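PDB 5EJJ: Ufm1-specific protease from Caenorhabditis elegans, which acts as a thiol protease that hydrolyses the peptide bond at the C-terminal glycine of the ubiquitin-like modifier ufm-1 attached to target proteins. Local coordinates for residues S487-H500 with F545-P559. Numbering follows the deposited sequence.
Sequences SGTPVMIGGNMLAH and FWSKDHFYNMVLPQP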
loop_
_atom_site.group_PDB
_atom_site.type_symbol
_atom_site.label_atom_id
_atom_site.label_comp_id
_atom_site.label_asym_id
_atom_site.label_seq_id
_atom_site.Cartn_x
_atom_site.Cartn_y
_atom_site.Cartn_z
ATOM N N SER A 487 -1.988 -1.811 18.408
ATOM C CA SER A 487 -0.640 -1.479 18.010
ATOM C C SER A 487 -0.303 -2.217 16.712
ATOM O O SER A 487 0.448 -1.715 15.877
ATOM C CB SER A 487 0.340 -1.820 19.141
ATOM O OG SER A 487 -0.013 -1.128 20.333
ATOM N N GLY A 488 -0.877 -3.405 16.548
ATOM C CA GLY A 488 -0.739 -4.184 15.329
ATOM C C GLY A 488 0.661 -4.474 14.814
ATOM O O GLY A 488 0.837 -4.725 13.629
ATOM N N THR A 489 1.652 -4.450 15.700
ATOM C CA THR A 489 3.044 -4.758 15.349
ATOM C C THR A 489 3.394 -6.226 15.550
ATOM O O THR A 489 2.757 -6.913 16.355
ATOM C CB THR A 489 3.979 -3.956 16.216
ATOM O OG1 THR A 489 3.547 -4.074 17.584
ATOM C CG2 THR A 489 3.932 -2.503 15.802
ATOM N N PRO A 490 4.410 -6.719 14.828
ATOM C CA PRO A 490 4.747 -8.125 15.063
ATOM C C PRO A 490 5.282 -8.257 16.486
ATOM O O PRO A 490 5.850 -7.305 17.040
ATOM C CB PRO A 490 5.852 -8.417 14.038
ATOM C CG PRO A 490 5.884 -7.227 13.116
ATOM C CD PRO A 490 5.358 -6.070 13.912
ATOM N N VAL A 491 5.068 -9.422 17.084
ATOM C CA VAL A 491 5.424 -9.643 18.478
ATOM C C VAL A 491 6.604 -10.592 18.566
ATOM O O VAL A 491 6.597 -11.668 17.951
ATOM C CB VAL A 491 4.223 -10.210 19.261
ATOM C CG1 VAL A 491 4.658 -10.815 20.575
ATOM C CG2 VAL A 491 3.195 -9.115 19.484
ATOM N N MET A 492 7.632 -10.181 19.305
ATOM C CA MET A 492 8.720 -11.095 19.590
ATOM C C MET A 492 8.429 -11.859 20.872
ATOM O O MET A 492 8.240 -11.272 21.954
ATOM C CB MET A 492 10.065 -10.389 19.676
ATOM C CG MET A 492 11.207 -11.323 20.107
ATOM S SD MET A 492 11.573 -11.399 21.898
ATOM C CE MET A 492 12.944 -12.550 21.856
ATOM N N ILE A 493 8.370 -13.181 20.718
ATOM C CA ILE A 493 8.135 -14.097 21.823
ATOM C C ILE A 493 9.489 -14.657 22.257
ATOM O O ILE A 493 10.220 -15.276 21.464
ATOM C CB ILE A 493 7.101 -15.212 21.437
ATOM C CG1 ILE A 493 6.868 -16.196 22.580
ATOM C CG2 ILE A 493 7.535 -15.970 20.204
ATOM C CD1 ILE A 493 6.040 -15.662 23.674
ATOM N N GLY A 494 9.835 -14.375 23.514
ATOM C CA GLY A 494 11.080 -14.829 24.109
ATOM C C GLY A 494 10.915 -16.226 24.660
ATOM O O GLY A 494 10.553 -16.415 25.828
ATOM N N GLY A 495 11.173 -17.208 23.796
ATOM C CA GLY A 495 11.100 -18.612 24.160
ATOM C C GLY A 495 12.208 -18.897 25.129
ATOM O O GLY A 495 12.948 -17.979 25.484
ATOM N N ASN A 496 12.376 -20.135 25.568
ATOM C CA ASN A 496 13.472 -20.291 26.516
ATOM C C ASN A 496 14.878 -20.369 25.918
ATOM O O ASN A 496 15.739 -19.540 26.244
ATOM C CB ASN A 496 13.166 -21.282 27.634
ATOM C CG ASN A 496 12.296 -20.645 28.714
ATOM O OD1 ASN A 496 12.684 -20.524 29.882
ATOM N ND2 ASN A 496 11.111 -20.203 28.307
ATOM N N MET A 497 15.111 -21.306 25.013
ATOM C CA MET A 497 16.384 -21.269 24.314
ATOM C C MET A 497 16.244 -20.531 22.984
ATOM O O MET A 497 17.239 -20.167 22.353
ATOM C CB MET A 497 16.958 -22.678 24.132
ATOM C CG MET A 497 17.527 -23.298 25.432
ATOM S SD MET A 497 18.741 -22.303 26.358
ATOM C CE MET A 497 19.192 -23.458 27.636
ATOM N N LEU A 498 14.996 -20.280 22.590
ATOM C CA LEU A 498 14.677 -19.823 21.238
ATOM C C LEU A 498 13.875 -18.523 21.168
ATOM O O LEU A 498 13.270 -18.097 22.145
ATOM C CB LEU A 498 13.932 -20.932 20.492
ATOM C CG LEU A 498 14.815 -22.146 20.216
ATOM C CD1 LEU A 498 14.026 -23.280 19.576
ATOM C CD2 LEU A 498 16.005 -21.725 19.343
ATOM N N ALA A 499 13.886 -17.896 19.995
ATOM C CA ALA A 499 13.126 -16.668 19.763
ATOM C C ALA A 499 12.283 -16.804 18.503
ATOM O O ALA A 499 12.783 -17.249 17.467
ATOM C CB ALA A 499 14.062 -15.466 19.647
ATOM N N HIS A 500 11.004 -16.439 18.600
ATOM C CA HIS A 500 10.098 -16.449 17.448
ATOM C C HIS A 500 9.355 -15.104 17.313
ATOM O O HIS A 500 9.297 -14.305 18.261
ATOM C CB HIS A 500 9.072 -17.586 17.562
ATOM C CG HIS A 500 9.667 -18.964 17.513
ATOM N ND1 HIS A 500 11.003 -19.198 17.304
ATOM C CD2 HIS A 500 9.082 -20.181 17.636
ATOM C CE1 HIS A 500 11.228 -20.506 17.306
ATOM N NE2 HIS A 500 10.079 -21.120 17.499
ATOM N N PHE A 545 2.607 -25.647 21.202
ATOM C CA PHE A 545 3.836 -25.294 20.493
ATOM C C PHE A 545 4.807 -24.686 21.498
ATOM O O PHE A 545 6.023 -24.796 21.351
ATOM C CB PHE A 545 3.508 -24.305 19.371
ATOM C CG PHE A 545 4.698 -23.833 18.569
ATOM C CD1 PHE A 545 5.278 -24.648 17.603
ATOM C CD2 PHE A 545 5.191 -22.541 18.732
ATOM C CE1 PHE A 545 6.358 -24.194 16.828
ATOM C CE2 PHE A 545 6.269 -22.083 17.964
ATOM C CZ PHE A 545 6.852 -22.914 17.009
ATOM N N TRP A 546 4.260 -24.063 22.537
ATOM C CA TRP A 546 5.082 -23.481 23.589
ATOM C C TRP A 546 5.409 -24.492 24.705
ATOM O O TRP A 546 4.504 -25.139 25.247
ATOM C CB TRP A 546 4.382 -22.254 24.178
ATOM C CG TRP A 546 3.818 -21.301 23.154
ATOM C CD1 TRP A 546 2.517 -20.904 23.034
ATOM C CD2 TRP A 546 4.538 -20.626 22.112
ATOM N NE1 TRP A 546 2.384 -20.023 21.991
ATOM C CE2 TRP A 546 3.610 -19.840 21.406
ATOM C CE3 TRP A 546 5.878 -20.607 21.713
ATOM C CZ2 TRP A 546 3.979 -19.049 20.326
ATOM C CZ3 TRP A 546 6.238 -19.821 20.644
ATOM C CH2 TRP A 546 5.298 -19.055 19.963
ATOM N N SER A 547 6.696 -24.618 25.049
ATOM C CA SER A 547 7.144 -25.544 26.100
ATOM C C SER A 547 6.534 -25.199 27.468
ATOM O O SER A 547 6.714 -24.091 27.983
ATOM C CB SER A 547 8.680 -25.572 26.180
ATOM O OG SER A 547 9.158 -26.604 27.037
ATOM N N LYS A 548 5.824 -26.165 28.050
ATOM C CA LYS A 548 5.055 -25.943 29.270
ATOM C C LYS A 548 5.946 -25.894 30.505
ATOM O O LYS A 548 5.546 -25.383 31.556
ATOM C CB LYS A 548 4.010 -27.052 29.440
ATOM C CG LYS A 548 3.487 -27.626 28.129
ATOM C CD LYS A 548 3.726 -29.132 28.049
ATOM C CE LYS A 548 5.204 -29.492 28.233
ATOM N NZ LYS A 548 6.086 -28.936 27.160
ATOM N N ASP A 549 7.155 -26.434 30.376
ATOM C CA ASP A 549 8.075 -26.538 31.503
ATOM C C ASP A 549 8.743 -25.190 31.783
ATOM O O ASP A 549 9.164 -24.910 32.906
ATOM C CB ASP A 549 9.136 -27.612 31.217
ATOM C CG ASP A 549 8.582 -28.796 30.412
ATOM O OD1 ASP A 549 7.410 -29.184 30.630
ATOM O OD2 ASP A 549 9.321 -29.341 29.554
ATOM N N HIS A 550 8.799 -24.351 30.752
ATOM C CA HIS A 550 9.601 -23.128 30.758
ATOM C C HIS A 550 8.805 -21.826 30.835
ATOM O O HIS A 550 7.585 -21.830 30.713
ATOM C CB HIS A 550 10.444 -23.094 29.501
ATOM C CG HIS A 550 11.467 -24.177 29.433
ATOM N ND1 HIS A 550 11.273 -25.336 28.714
ATOM C CD2 HIS A 550 12.695 -24.276 29.992
ATOM C CE1 HIS A 550 12.340 -26.105 28.833
ATOM N NE2 HIS A 550 13.217 -25.485 29.603
ATOM N N PHE A 551 9.513 -20.711 31.025
ATOM C CA PHE A 551 8.870 -19.399 31.145
ATOM C C PHE A 551 9.128 -18.554 29.905
ATOM O O PHE A 551 10.216 -18.595 29.350
ATOM C CB PHE A 551 9.301 -18.673 32.430
ATOM C CG PHE A 551 10.590 -17.915 32.315
ATOM C CD1 PHE A 551 11.788 -18.506 32.657
ATOM C CD2 PHE A 551 10.599 -16.588 31.890
ATOM C CE1 PHE A 551 12.980 -17.790 32.556
ATOM C CE2 PHE A 551 11.785 -15.877 31.768
ATOM C CZ PHE A 551 12.973 -16.467 32.114
ATOM N N TYR A 552 8.130 -17.793 29.464
ATOM C CA TYR A 552 8.242 -17.052 28.205
ATOM C C TYR A 552 8.095 -15.541 28.394
ATOM O O TYR A 552 7.220 -15.091 29.136
ATOM C CB TYR A 552 7.194 -17.547 27.214
ATOM C CG TYR A 552 7.539 -18.841 26.504
ATOM C CD1 TYR A 552 7.960 -18.835 25.190
ATOM C CD2 TYR A 552 7.406 -20.068 27.132
ATOM C CE1 TYR A 552 8.256 -20.011 24.516
ATOM C CE2 TYR A 552 7.708 -21.252 26.461
ATOM C CZ TYR A 552 8.140 -21.207 25.153
ATOM O OH TYR A 552 8.452 -22.351 24.456
ATOM N N ASN A 553 8.957 -14.764 27.733
ATOM C CA ASN A 553 8.809 -13.304 27.690
ATOM C C ASN A 553 8.330 -12.787 26.308
ATOM O O ASN A 553 8.615 -13.388 25.267
ATOM C CB ASN A 553 10.090 -12.595 28.173
ATOM C CG ASN A 553 10.116 -12.378 29.700
ATOM O OD1 ASN A 553 9.177 -12.755 30.401
ATOM N ND2 ASN A 553 11.194 -11.776 30.210
ATOM N N MET A 554 7.569 -11.696 26.310
ATOM C CA MET A 554 6.966 -11.161 25.086
ATOM C C MET A 554 7.162 -9.644 24.986
ATOM O O MET A 554 6.802 -8.885 25.909
ATOM C CB MET A 554 5.470 -11.495 25.047
ATOM C CG MET A 554 5.050 -12.413 23.912
ATOM S SD MET A 554 3.449 -13.240 24.177
ATOM C CE MET A 554 3.726 -14.023 25.763
ATOM N N VAL A 555 7.743 -9.197 23.875
ATOM C CA VAL A 555 7.899 -7.760 23.641
ATOM C C VAL A 555 6.933 -7.290 22.549
ATOM O O VAL A 555 6.803 -7.924 21.493
ATOM C CB VAL A 555 9.379 -7.339 23.380
ATOM C CG1 VAL A 555 10.079 -8.325 22.479
ATOM C CG2 VAL A 555 9.451 -5.939 22.797
ATOM N N LEU A 556 6.249 -6.187 22.858
ATOM C CA LEU A 556 5.090 -5.693 22.133
ATOM C C LEU A 556 5.314 -4.250 21.711
ATOM O O LEU A 556 4.932 -3.325 22.444
ATOM C CB LEU A 556 3.870 -5.731 23.048
ATOM C CG LEU A 556 2.981 -6.969 22.987
ATOM C CD1 LEU A 556 3.772 -8.227 23.177
ATOM C CD2 LEU A 556 1.884 -6.876 24.020
ATOM N N PRO A 557 5.922 -4.046 20.526
ATOM C CA PRO A 557 6.330 -2.705 20.090
ATOM C C PRO A 557 5.169 -1.731 19.951
ATOM O O PRO A 557 4.111 -2.087 19.425
ATOM C CB PRO A 557 6.996 -2.977 18.744
ATOM C CG PRO A 557 7.473 -4.411 18.843
ATOM C CD PRO A 557 6.377 -5.088 19.590
ATOM N N GLN A 558 5.355 -0.516 20.449
ATOM C CA GLN A 558 4.309 0.499 20.362
ATOM C C GLN A 558 4.711 1.552 19.340
ATOM O O GLN A 558 5.797 2.130 19.419
ATOM C CB GLN A 558 4.065 1.183 21.717
ATOM C CG GLN A 558 3.969 0.253 22.923
ATOM C CD GLN A 558 2.654 -0.507 22.989
ATOM O OE1 GLN A 558 1.617 0.049 23.360
ATOM N NE2 GLN A 558 2.697 -1.787 22.639
ATOM N N PRO A 559 3.832 1.817 18.372
ATOM C CA PRO A 559 4.125 2.839 17.366
ATOM C C PRO A 559 3.786 4.212 17.926
ATOM O O PRO A 559 2.847 4.325 18.733
ATOM C CB PRO A 559 3.161 2.490 16.223
ATOM C CG PRO A 559 2.499 1.183 16.623
ATOM C CD PRO A 559 2.549 1.151 18.111
#
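Ile-493 and Met-554 pair across two neighbouring antiparallel strands as a non-hydrogen-bonded pair, their side chains side by side on one face of the sheet, and the isoleucine illustrates how one branched side chain can serve several neighbours. At its CB the chain forks. The CG2 methyl approaches the six-membered ring of Trp-546, 3.8 Å from CH2. CG1, anti to the backbone N (chi1 179°), lies over one face of the same indole near the rim, and it also comes within 3.9 Å of CD1 of Tyr-552. At the tip is CD1; CG and SD of Met-554 run alongside that methyl, and the bend at chi3 (-55°) folds CE back to it as well. Phe-545 CD2 lies over the opposite face of the indole, toward its rim. On the sheet face turned the other way, Met-492 SD lies 3.5 Å from Val-555 CG1, against helix 447-457.

Strands 491-494 and 552-557 belong to the antiparallel sheet of the C78 peptidase domain, a papain-like member of clan CA; 552-557 lies between 491-494 and 462-467. Backbone bonds join Met-492 to Val-555 in both directions, the one from Val-555 N to Met-492 O measuring 2.9 Å, while Asn-553 N donates to Gly-494 O. Past the regular pairing, Thr-489 OG1 takes over with a 2.8 Å bond to Pro-557 O, coming in 19° off the carbonyl plane. Beyond the turn, in the returning strand 499-507, the ring edges of His-500 and Phe-545 meet, His-500 CD2 to Phe-545 CE2 at 3.4 Å, and the His-500 imidazole also touches His-522, an inferred active-site residue.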